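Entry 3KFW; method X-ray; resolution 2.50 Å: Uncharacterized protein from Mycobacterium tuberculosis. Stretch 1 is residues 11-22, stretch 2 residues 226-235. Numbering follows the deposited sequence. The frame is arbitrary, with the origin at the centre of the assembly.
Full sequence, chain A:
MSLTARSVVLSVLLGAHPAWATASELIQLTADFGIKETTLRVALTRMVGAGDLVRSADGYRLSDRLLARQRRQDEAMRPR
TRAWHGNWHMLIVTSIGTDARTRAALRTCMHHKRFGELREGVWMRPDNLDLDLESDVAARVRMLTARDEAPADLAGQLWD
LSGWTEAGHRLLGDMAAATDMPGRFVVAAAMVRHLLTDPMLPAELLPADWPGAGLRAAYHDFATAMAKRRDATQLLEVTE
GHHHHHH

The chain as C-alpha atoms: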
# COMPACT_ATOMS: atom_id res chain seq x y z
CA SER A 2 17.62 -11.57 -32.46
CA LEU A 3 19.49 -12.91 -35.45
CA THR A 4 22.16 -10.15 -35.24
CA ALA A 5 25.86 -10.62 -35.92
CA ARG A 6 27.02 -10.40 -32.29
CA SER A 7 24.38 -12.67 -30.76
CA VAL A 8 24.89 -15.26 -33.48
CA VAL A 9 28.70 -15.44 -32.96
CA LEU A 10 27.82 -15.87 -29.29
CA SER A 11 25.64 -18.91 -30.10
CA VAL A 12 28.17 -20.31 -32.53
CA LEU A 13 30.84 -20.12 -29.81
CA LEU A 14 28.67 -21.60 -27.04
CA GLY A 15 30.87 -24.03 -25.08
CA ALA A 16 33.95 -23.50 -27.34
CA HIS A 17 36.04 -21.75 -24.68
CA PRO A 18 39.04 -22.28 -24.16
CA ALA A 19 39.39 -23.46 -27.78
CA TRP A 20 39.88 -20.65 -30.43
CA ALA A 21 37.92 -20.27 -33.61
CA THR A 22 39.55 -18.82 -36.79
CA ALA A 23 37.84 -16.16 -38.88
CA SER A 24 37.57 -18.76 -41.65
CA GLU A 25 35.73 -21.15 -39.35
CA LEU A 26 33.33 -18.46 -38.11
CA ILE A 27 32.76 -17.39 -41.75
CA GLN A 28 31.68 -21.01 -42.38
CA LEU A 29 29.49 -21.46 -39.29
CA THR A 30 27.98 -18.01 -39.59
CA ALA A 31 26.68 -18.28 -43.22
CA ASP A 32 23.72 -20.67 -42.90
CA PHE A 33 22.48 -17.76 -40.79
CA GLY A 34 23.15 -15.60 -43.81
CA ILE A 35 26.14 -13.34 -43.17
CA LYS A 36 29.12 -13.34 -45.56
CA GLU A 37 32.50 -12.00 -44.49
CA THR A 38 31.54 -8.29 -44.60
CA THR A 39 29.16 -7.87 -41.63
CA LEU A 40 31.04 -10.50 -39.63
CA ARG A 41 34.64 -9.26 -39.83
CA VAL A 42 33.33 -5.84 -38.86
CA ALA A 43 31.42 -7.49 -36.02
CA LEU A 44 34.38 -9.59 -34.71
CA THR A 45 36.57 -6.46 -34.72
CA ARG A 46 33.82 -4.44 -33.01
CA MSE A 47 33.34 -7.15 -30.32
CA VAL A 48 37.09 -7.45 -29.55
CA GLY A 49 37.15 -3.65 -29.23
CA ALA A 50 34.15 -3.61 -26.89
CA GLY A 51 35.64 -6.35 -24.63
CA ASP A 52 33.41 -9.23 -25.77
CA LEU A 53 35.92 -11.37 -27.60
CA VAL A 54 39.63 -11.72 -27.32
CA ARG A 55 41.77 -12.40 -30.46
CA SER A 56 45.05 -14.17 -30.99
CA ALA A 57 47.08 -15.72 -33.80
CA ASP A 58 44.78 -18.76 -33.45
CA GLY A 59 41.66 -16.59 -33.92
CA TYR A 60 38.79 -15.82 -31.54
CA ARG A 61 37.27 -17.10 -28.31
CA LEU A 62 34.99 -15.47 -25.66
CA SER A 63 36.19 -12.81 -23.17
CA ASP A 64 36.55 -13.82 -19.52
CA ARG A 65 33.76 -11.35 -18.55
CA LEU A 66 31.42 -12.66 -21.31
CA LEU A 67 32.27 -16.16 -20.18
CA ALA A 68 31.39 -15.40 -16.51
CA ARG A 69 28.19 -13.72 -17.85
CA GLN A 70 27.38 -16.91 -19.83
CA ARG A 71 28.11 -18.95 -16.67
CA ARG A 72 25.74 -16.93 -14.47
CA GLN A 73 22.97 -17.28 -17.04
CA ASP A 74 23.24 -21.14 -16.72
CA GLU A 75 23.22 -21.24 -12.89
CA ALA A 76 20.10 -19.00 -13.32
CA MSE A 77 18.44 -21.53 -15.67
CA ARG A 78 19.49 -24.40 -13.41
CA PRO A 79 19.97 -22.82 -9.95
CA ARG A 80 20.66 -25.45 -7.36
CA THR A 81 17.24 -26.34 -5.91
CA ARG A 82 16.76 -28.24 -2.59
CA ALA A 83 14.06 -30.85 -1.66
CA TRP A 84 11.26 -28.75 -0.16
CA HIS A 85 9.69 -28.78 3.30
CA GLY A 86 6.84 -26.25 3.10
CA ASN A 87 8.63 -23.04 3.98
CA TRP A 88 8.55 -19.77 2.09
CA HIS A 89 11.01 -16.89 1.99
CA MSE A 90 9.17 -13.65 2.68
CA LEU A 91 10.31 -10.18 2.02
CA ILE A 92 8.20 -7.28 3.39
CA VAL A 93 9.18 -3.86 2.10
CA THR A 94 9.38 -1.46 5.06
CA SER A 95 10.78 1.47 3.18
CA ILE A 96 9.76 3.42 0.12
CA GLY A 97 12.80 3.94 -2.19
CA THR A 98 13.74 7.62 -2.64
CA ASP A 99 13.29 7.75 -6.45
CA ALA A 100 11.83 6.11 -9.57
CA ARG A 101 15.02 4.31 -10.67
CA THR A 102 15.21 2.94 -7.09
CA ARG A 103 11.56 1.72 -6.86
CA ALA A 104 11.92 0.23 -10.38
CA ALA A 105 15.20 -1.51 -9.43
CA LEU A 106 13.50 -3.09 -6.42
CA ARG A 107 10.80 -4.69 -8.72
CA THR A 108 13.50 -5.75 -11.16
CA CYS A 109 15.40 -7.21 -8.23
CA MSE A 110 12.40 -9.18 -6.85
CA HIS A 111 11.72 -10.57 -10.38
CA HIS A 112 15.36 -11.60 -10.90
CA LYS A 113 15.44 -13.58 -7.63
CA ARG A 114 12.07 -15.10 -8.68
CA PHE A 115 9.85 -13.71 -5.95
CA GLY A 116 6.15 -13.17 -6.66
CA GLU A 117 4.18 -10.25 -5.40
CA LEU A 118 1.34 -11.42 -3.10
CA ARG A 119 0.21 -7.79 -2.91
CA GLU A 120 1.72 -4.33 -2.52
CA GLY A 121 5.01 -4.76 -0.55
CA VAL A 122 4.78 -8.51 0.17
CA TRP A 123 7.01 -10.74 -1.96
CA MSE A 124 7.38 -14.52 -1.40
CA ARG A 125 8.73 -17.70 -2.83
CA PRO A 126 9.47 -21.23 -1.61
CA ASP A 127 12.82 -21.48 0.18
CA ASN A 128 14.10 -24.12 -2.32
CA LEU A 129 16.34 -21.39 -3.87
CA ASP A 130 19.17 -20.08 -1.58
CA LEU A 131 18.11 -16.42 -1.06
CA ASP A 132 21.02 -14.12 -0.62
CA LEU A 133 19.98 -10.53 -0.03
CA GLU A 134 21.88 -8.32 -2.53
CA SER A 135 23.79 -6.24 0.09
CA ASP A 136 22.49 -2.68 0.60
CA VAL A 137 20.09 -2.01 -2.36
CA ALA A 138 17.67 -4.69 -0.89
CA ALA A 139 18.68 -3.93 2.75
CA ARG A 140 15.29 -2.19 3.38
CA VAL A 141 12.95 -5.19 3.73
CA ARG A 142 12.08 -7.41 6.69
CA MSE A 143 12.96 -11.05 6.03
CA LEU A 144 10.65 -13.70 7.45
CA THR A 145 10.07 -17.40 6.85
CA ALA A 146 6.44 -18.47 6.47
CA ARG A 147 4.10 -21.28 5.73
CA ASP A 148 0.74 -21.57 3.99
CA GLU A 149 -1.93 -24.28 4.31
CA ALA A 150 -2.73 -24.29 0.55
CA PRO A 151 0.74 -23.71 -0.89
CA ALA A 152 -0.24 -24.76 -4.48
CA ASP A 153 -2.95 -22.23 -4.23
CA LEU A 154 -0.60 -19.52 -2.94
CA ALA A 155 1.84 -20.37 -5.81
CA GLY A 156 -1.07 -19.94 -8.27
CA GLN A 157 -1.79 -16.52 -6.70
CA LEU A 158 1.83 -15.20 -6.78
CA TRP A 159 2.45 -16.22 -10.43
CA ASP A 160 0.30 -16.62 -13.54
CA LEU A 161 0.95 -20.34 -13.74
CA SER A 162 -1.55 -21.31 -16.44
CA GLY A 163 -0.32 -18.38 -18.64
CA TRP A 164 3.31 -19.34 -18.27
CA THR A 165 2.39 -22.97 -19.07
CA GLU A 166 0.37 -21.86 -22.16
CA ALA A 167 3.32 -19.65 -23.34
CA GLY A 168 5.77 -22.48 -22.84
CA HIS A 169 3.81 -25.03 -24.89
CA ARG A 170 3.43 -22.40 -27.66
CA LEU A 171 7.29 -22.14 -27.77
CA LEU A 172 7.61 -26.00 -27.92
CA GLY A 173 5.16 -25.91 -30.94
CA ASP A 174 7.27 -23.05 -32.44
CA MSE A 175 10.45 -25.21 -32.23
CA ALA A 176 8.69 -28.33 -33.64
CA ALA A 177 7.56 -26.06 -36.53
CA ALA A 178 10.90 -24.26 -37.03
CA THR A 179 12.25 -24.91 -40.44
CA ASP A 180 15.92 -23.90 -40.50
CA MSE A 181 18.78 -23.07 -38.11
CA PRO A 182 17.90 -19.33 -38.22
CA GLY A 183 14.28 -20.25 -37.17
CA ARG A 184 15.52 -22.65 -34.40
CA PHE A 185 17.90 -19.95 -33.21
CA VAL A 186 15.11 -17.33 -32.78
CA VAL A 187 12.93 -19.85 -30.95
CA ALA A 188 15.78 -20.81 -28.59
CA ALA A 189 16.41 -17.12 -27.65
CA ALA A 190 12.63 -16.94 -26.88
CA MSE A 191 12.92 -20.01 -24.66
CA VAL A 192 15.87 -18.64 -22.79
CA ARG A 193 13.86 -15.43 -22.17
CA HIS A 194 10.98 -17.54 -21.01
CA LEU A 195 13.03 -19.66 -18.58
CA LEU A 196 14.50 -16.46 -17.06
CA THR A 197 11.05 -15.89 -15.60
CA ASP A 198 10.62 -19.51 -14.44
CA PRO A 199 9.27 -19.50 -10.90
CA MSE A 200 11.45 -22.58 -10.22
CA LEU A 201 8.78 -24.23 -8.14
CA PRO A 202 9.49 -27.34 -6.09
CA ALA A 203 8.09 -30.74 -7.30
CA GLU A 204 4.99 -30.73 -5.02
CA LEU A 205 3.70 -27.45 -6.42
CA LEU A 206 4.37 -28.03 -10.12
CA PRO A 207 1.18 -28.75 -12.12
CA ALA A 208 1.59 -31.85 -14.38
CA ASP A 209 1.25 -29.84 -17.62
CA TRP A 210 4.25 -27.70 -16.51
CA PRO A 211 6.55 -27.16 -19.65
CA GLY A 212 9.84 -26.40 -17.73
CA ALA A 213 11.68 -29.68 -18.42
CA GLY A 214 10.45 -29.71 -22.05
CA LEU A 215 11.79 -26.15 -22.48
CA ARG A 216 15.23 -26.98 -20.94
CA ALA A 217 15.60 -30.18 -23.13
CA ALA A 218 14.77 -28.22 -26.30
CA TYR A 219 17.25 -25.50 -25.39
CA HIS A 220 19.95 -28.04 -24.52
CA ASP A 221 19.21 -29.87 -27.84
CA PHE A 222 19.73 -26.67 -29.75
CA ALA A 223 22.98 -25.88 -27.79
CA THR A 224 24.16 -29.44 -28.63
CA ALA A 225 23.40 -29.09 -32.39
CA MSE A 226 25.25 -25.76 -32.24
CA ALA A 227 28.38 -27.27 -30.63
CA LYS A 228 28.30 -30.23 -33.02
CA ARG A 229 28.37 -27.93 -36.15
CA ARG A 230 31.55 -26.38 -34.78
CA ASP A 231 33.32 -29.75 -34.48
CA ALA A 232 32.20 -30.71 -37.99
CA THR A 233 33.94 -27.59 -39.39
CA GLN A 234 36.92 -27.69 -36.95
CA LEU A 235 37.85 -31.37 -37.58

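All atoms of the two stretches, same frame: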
# COMPACT_ATOMS: atom_id res chain seq x y z
N SER A 11 26.19 -17.56 -30.00
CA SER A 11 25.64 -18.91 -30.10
C SER A 11 26.57 -19.87 -30.79
O SER A 11 26.69 -21.00 -30.39
CB SER A 11 24.31 -18.89 -30.81
OG SER A 11 23.31 -18.56 -29.86
N VAL A 12 27.27 -19.42 -31.82
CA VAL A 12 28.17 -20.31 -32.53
C VAL A 12 29.37 -20.71 -31.65
O VAL A 12 29.91 -21.81 -31.76
CB VAL A 12 28.58 -19.66 -33.89
CG1 VAL A 12 29.70 -20.43 -34.54
CG2 VAL A 12 27.33 -19.59 -34.84
N LEU A 13 29.76 -19.82 -30.73
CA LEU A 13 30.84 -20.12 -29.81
C LEU A 13 30.43 -20.78 -28.49
O LEU A 13 31.27 -21.20 -27.71
CB LEU A 13 31.78 -18.88 -29.60
CG LEU A 13 32.39 -18.37 -30.92
CD1 LEU A 13 33.07 -17.04 -30.73
CD2 LEU A 13 33.37 -19.42 -31.46
N LEU A 14 29.16 -20.90 -28.23
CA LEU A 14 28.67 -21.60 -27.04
C LEU A 14 29.44 -22.90 -26.74
O LEU A 14 29.47 -23.85 -27.56
CB LEU A 14 27.17 -21.85 -27.20
CG LEU A 14 26.20 -21.43 -26.10
CD1 LEU A 14 26.45 -20.01 -25.55
CD2 LEU A 14 24.77 -21.53 -26.69
N GLY A 15 30.13 -22.88 -25.59
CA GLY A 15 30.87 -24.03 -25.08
C GLY A 15 32.21 -24.26 -25.75
O GLY A 15 32.86 -25.27 -25.46
N ALA A 16 32.62 -23.36 -26.66
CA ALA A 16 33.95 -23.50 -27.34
C ALA A 16 35.07 -23.29 -26.34
O ALA A 16 35.94 -24.17 -26.19
CB ALA A 16 34.11 -22.54 -28.47
N HIS A 17 35.00 -22.16 -25.63
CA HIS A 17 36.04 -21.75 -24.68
C HIS A 17 36.57 -22.94 -23.85
O HIS A 17 35.79 -23.67 -23.28
CB HIS A 17 35.54 -20.62 -23.79
CG HIS A 17 36.65 -19.85 -23.15
ND1 HIS A 17 37.35 -20.32 -22.05
CD2 HIS A 17 37.22 -18.66 -23.48
CE1 HIS A 17 38.28 -19.44 -21.72
NE2 HIS A 17 38.23 -18.43 -22.57
N PRO A 18 37.89 -23.13 -23.76
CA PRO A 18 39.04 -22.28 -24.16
C PRO A 18 39.55 -22.44 -25.59
O PRO A 18 40.54 -21.80 -25.96
CB PRO A 18 40.18 -22.75 -23.20
CG PRO A 18 39.95 -24.19 -23.07
CD PRO A 18 38.37 -24.34 -23.05
N ALA A 19 38.96 -23.33 -26.38
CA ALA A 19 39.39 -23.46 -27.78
C ALA A 19 39.16 -22.13 -28.57
O ALA A 19 38.38 -21.29 -28.15
CB ALA A 19 38.68 -24.66 -28.46
N TRP A 20 39.88 -21.93 -29.67
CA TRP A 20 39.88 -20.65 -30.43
C TRP A 20 39.28 -21.04 -31.73
O TRP A 20 39.44 -22.21 -32.16
CB TRP A 20 41.29 -20.19 -30.75
CG TRP A 20 42.09 -19.76 -29.59
CD1 TRP A 20 42.88 -20.55 -28.78
CD2 TRP A 20 42.21 -18.41 -29.08
NE1 TRP A 20 43.44 -19.78 -27.80
CE2 TRP A 20 43.07 -18.46 -27.97
CE3 TRP A 20 41.63 -17.18 -29.42
CZ2 TRP A 20 43.40 -17.33 -27.23
CZ3 TRP A 20 41.97 -16.05 -28.67
CH2 TRP A 20 42.84 -16.13 -27.59
N ALA A 21 38.62 -20.07 -32.36
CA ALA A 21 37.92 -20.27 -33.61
C ALA A 21 38.47 -19.23 -34.63
O ALA A 21 38.41 -18.01 -34.37
CB ALA A 21 36.44 -20.11 -33.39
N THR A 22 39.00 -19.71 -35.76
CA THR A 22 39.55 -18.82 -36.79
C THR A 22 38.43 -18.10 -37.48
O THR A 22 37.33 -18.64 -37.63
CB THR A 22 40.37 -19.57 -37.88
OG1 THR A 22 39.49 -20.29 -38.77
CG2 THR A 22 41.42 -20.55 -37.23
N MSE A 226 24.35 -26.90 -32.05
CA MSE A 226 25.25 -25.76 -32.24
C MSE A 226 26.72 -26.15 -32.06
O MSE A 226 27.56 -25.88 -32.93
CB MSE A 226 24.85 -24.63 -31.26
CG MSE A 226 24.64 -23.22 -31.85
SE MSE A 226 23.63 -23.09 -33.56
CE MSE A 226 25.16 -22.72 -34.68
N ALA A 227 27.03 -26.82 -30.94
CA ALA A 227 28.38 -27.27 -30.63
C ALA A 227 28.86 -28.34 -31.59
O ALA A 227 30.05 -28.39 -31.91
CB ALA A 227 28.47 -27.75 -29.20
N LYS A 228 27.94 -29.18 -32.06
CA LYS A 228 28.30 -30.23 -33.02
C LYS A 228 28.72 -29.68 -34.43
O LYS A 228 29.65 -30.19 -35.05
CB LYS A 228 27.16 -31.25 -33.12
CG LYS A 228 27.46 -32.41 -34.03
CD LYS A 228 26.26 -33.36 -34.09
CE LYS A 228 26.40 -34.39 -35.22
NZ LYS A 228 25.08 -35.11 -35.32
N ARG A 229 28.04 -28.63 -34.90
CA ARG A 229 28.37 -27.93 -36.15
C ARG A 229 29.80 -27.39 -36.16
O ARG A 229 30.44 -27.30 -37.21
CB ARG A 229 27.44 -26.74 -36.35
CG ARG A 229 26.07 -27.10 -36.86
CD ARG A 229 25.22 -25.86 -37.04
NE ARG A 229 25.62 -25.06 -38.21
CZ ARG A 229 26.12 -23.82 -38.17
NH1 ARG A 229 26.29 -23.18 -37.00
NH2 ARG A 229 26.44 -23.19 -39.31
N ARG A 230 30.26 -27.01 -34.97
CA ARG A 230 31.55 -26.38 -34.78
C ARG A 230 32.67 -27.41 -34.64
O ARG A 230 33.83 -27.06 -34.75
CB ARG A 230 31.49 -25.47 -33.56
CG ARG A 230 32.70 -24.65 -33.33
CD ARG A 230 32.72 -24.01 -31.96
NE ARG A 230 32.52 -24.95 -30.87
CZ ARG A 230 31.58 -24.78 -29.96
NH1 ARG A 230 31.40 -25.65 -28.98
NH2 ARG A 230 30.80 -23.71 -30.03
N ASP A 231 32.32 -28.67 -34.42
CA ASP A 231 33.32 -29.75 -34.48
C ASP A 231 33.40 -30.29 -35.89
O ASP A 231 34.48 -30.67 -36.34
CB ASP A 231 32.96 -30.90 -33.54
CG ASP A 231 32.58 -30.43 -32.15
OD1 ASP A 231 33.07 -29.36 -31.72
OD2 ASP A 231 31.78 -31.11 -31.49
N ALA A 232 32.26 -30.33 -36.57
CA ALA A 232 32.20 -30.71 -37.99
C ALA A 232 33.18 -29.88 -38.84
O ALA A 232 34.03 -30.44 -39.58
CB ALA A 232 30.78 -30.59 -38.50
N THR A 233 33.06 -28.55 -38.71
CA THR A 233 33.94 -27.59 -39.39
C THR A 233 35.39 -27.60 -38.89
O THR A 233 36.33 -27.55 -39.70
CB THR A 233 33.37 -26.16 -39.29
OG1 THR A 233 31.99 -26.18 -39.71
CG2 THR A 233 34.15 -25.19 -40.17
N GLN A 234 35.58 -27.65 -37.56
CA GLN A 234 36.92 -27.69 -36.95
C GLN A 234 37.69 -28.90 -37.48
O GLN A 234 38.67 -28.73 -38.21
CB GLN A 234 36.83 -27.70 -35.41
CG GLN A 234 37.71 -26.65 -34.67
CD GLN A 234 36.90 -25.55 -33.97
OE1 GLN A 234 36.39 -25.74 -32.87
NE2 GLN A 234 36.79 -24.39 -34.60
N LEU A 235 37.22 -30.11 -37.15
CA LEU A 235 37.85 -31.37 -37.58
C LEU A 235 37.66 -31.67 -39.08
O LEU A 235 38.58 -31.53 -39.88
CB LEU A 235 37.33 -32.55 -36.72

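This is a small contact, burying 419 Å² in all, in which one arginine from a helix late in the chain donates hydrogen bonds to two backbone carbonyls, Val 12 O and Leu 14 O, of an early segment passing from helix into loop, with one apolar pair, Val 12 and Met 226, beside it.

The first stretch begins as helix and goes on as loop. Neither Val 12 O nor Leu 14 O accepts a backbone hydrogen bond from within the stretch, and Arg 230 donates to both. Its CA-to-CB bond points toward the first stretch, and chi1 and chi2, both t, extend the chain before chi3, near 53°, turns the guanidinium into place. Arg 230 NH2 donates to Val 12 O at 2.7 Å and also to Leu 14 O at 2.8 Å, while Arg 230 NH1 donates to the same Leu 14 O at 3.0 Å. Leu 14 O therefore sits in the fork between the two terminal nitrogens, and both acceptors lie at the guanidinium edge, near its plane, where the N-H bonds point. Arginine suits the position because its planar, charged end carries several donors and can serve two carbonyls at once.

Proximity alone is not bonding here. Leu 13 O lies 3.5 Å from Arg 230 NH2, but the angle is poor; this carbonyl instead accepts from Ala 16 N within its own stretch, 2.8 Å away. That turn brings Ala 16 over one face of the guanidinium, its CB 3.7 Å from Arg 230 CZ, a small methyl packed against a flat group. Gly 15, just before Ala 16 in sequence, has phi of 78°, a value that favours glycine; an ideal CB there would point toward the helix, about 4.0 Å from Arg 230 NH1.

One helical turn before Arg 230, the selenomethionine Met 226 also points toward the first stretch. Met 226 CG comes within 3.4 Å of Ser 11 O, and Met 226 CE lies 3.8 Å from Val 12 CG2. Although the CA-to-CB bond of Val 12 points away, its branched side chain still offers a methyl to this long, flexible apolar neighbour. Val 12 CG2 is also 4.3 Å from Arg 229 NH1, at the edge of that guanidinium; the nitrogens NH1 and NH2 of Arg 229 are hydrogen-bonded elsewhere in the structure.

Farther along, the contact thins. The CA-to-CB bond of Gln 234 points sideways, but the end of the side chain comes nearer, with Gln 234 NE2 4.2 Å from Trp 20 O and 4.5 Å from Ala 21 CB. These are packing distances, and the amide nitrogen finds its hydrogen bond elsewhere.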